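Local structure of hypothetical protein AQ_1575 (Aquifex aeolicus, 1LFP) at residues 63-66 with 67-70. The protein is a probable transcriptional regulator of the TACO1 family that may bind DNA, though its precise role is not established. Numbering follows the deposited sequence.
Sequences WENI and ERAI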
loop_
_atom_site.group_PDB
_atom_site.type_symbol
_atom_site.label_atom_id
_atom_site.label_comp_id
_atom_site.label_asym_id
_atom_site.label_seq_id
_atom_site.Cartn_x
_atom_site.Cartn_y
_atom_site.Cartn_z
ATOM N N TRP A 63 -22.348 -0.026 0.954
ATOM C CA TRP A 63 -22.341 -0.456 -0.430
ATOM C C TRP A 63 -22.689 0.686 -1.365
ATOM O O TRP A 63 -22.291 0.685 -2.514
ATOM C CB TRP A 63 -23.323 -1.614 -0.611
ATOM C CG TRP A 63 -22.954 -2.829 0.211
ATOM C CD1 TRP A 63 -21.919 -2.959 1.114
ATOM C CD2 TRP A 63 -23.629 -4.086 0.189
ATOM N NE1 TRP A 63 -21.921 -4.236 1.644
ATOM C CE2 TRP A 63 -22.962 -4.942 1.096
ATOM C CE3 TRP A 63 -24.737 -4.571 -0.515
ATOM C CZ2 TRP A 63 -23.377 -6.271 1.320
ATOM C CZ3 TRP A 63 -25.152 -5.902 -0.295
ATOM C CH2 TRP A 63 -24.468 -6.727 0.617
ATOM N N GLU A 64 -23.455 1.650 -0.881
ATOM C CA GLU A 64 -23.834 2.787 -1.708
ATOM C C GLU A 64 -22.583 3.575 -2.085
ATOM O O GLU A 64 -22.502 4.165 -3.157
ATOM C CB GLU A 64 -24.811 3.654 -0.935
ATOM C CG GLU A 64 -24.371 3.827 0.501
ATOM C CD GLU A 64 -25.243 3.062 1.498
ATOM O OE1 GLU A 64 -25.290 1.780 1.462
ATOM O OE2 GLU A 64 -25.871 3.784 2.319
ATOM N N ASN A 65 -21.581 3.587 -1.216
ATOM C CA ASN A 65 -20.340 4.297 -1.563
ATOM C C ASN A 65 -19.512 3.550 -2.589
ATOM O O ASN A 65 -18.766 4.139 -3.353
ATOM C CB ASN A 65 -19.456 4.508 -0.337
ATOM C CG ASN A 65 -19.894 5.683 0.482
ATOM O OD1 ASN A 65 -19.555 6.854 0.179
ATOM N ND2 ASN A 65 -20.663 5.398 1.530
ATOM N N ILE A 66 -19.599 2.233 -2.560
ATOM C CA ILE A 66 -18.866 1.441 -3.497
ATOM C C ILE A 66 -19.478 1.705 -4.896
ATOM O O ILE A 66 -18.778 1.939 -5.873
ATOM C CB ILE A 66 -18.990 -0.032 -3.142
ATOM C CG1 ILE A 66 -18.472 -0.278 -1.723
ATOM C CG2 ILE A 66 -18.212 -0.866 -4.149
ATOM C CD1 ILE A 66 -18.537 -1.770 -1.319
ATOM N N GLU A 67 -20.800 1.676 -4.972
ATOM C CA GLU A 67 -21.465 1.911 -6.264
ATOM C C GLU A 67 -21.146 3.302 -6.826
ATOM O O GLU A 67 -20.848 3.475 -8.019
ATOM C CB GLU A 67 -22.971 1.760 -6.070
ATOM C CG GLU A 67 -23.813 2.033 -7.284
ATOM C CD GLU A 67 -25.286 1.889 -6.966
ATOM O OE1 GLU A 67 -25.717 0.746 -6.686
ATOM O OE2 GLU A 67 -26.001 2.918 -6.969
ATOM N N ARG A 68 -21.215 4.296 -5.957
ATOM C CA ARG A 68 -20.950 5.673 -6.334
ATOM C C ARG A 68 -19.542 5.811 -6.920
ATOM O O ARG A 68 -19.336 6.472 -7.940
ATOM C CB ARG A 68 -21.132 6.568 -5.113
ATOM C CG ARG A 68 -21.003 8.047 -5.377
ATOM C CD ARG A 68 -22.101 8.817 -4.618
ATOM N NE ARG A 68 -22.256 8.346 -3.241
ATOM C CZ ARG A 68 -23.365 8.440 -2.512
ATOM N NH1 ARG A 68 -24.469 8.993 -3.001
ATOM N NH2 ARG A 68 -23.381 7.955 -1.285
ATOM N N ALA A 69 -18.580 5.128 -6.288
ATOM C CA ALA A 69 -17.188 5.164 -6.726
ATOM C C ALA A 69 -17.043 4.575 -8.120
ATOM O O ALA A 69 -16.285 5.103 -8.924
ATOM C CB ALA A 69 -16.282 4.372 -5.721
ATOM N N ILE A 70 -17.712 3.463 -8.399
ATOM C CA ILE A 70 -17.614 2.882 -9.742
ATOM C C ILE A 70 -18.186 3.823 -10.802
ATOM O O ILE A 70 -17.625 3.954 -11.895
ATOM C CB ILE A 70 -18.354 1.564 -9.830
ATOM C CG1 ILE A 70 -17.804 0.609 -8.778
ATOM C CG2 ILE A 70 -18.212 0.986 -11.261
ATOM C CD1 ILE A 70 -18.623 -0.589 -8.559
#
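Two successive turns of the amphipathic helix 63-74 are tied together here by the i to i+4 hydrogen bonds of an alpha-helix. Glu67 N donates to Trp63 O at 3.0 Å and nearly straight, with an N-H...O angle of 167°. Arg68 N reaches Glu64 O and Ile70 N reaches Ile66 O, while Ala69 N approaches Asn65 O at 3.1 Å from above the carbonyl plane. On the buried face, Ile70 holds CG1 beside its own backbone N (chi1 -57°), which lays that carbon against Ile66 O at 3.3 Å; its CD1 comes to a loose 4.4 Å from Ile66 CG2. These branched aliphatic side chains suit a face that packs on Ile32 of helix 21-39 and Ile53 of helix 47-58; the single methyl of Ala69 also touches Ile32. Glu64, Glu67 and Arg68 lie at the exposed side, with Asn65 partly so, and the exposed Trp63 makes a cation-pi contact with Lys57. Arg68 bends at chi2 and chi3, bringing one guanidinium face over Glu64 O, with Asn65 OD1 at the edge, 4.2 Å from Arg68 NH2. Glu64 OE2 lies 6.0 Å from Arg68 NH2, too far for a salt bridge, though the opposite charges may attract weakly. Apolar inside and largely polar outside, this is the pattern of a surface helix in a small helical bundle.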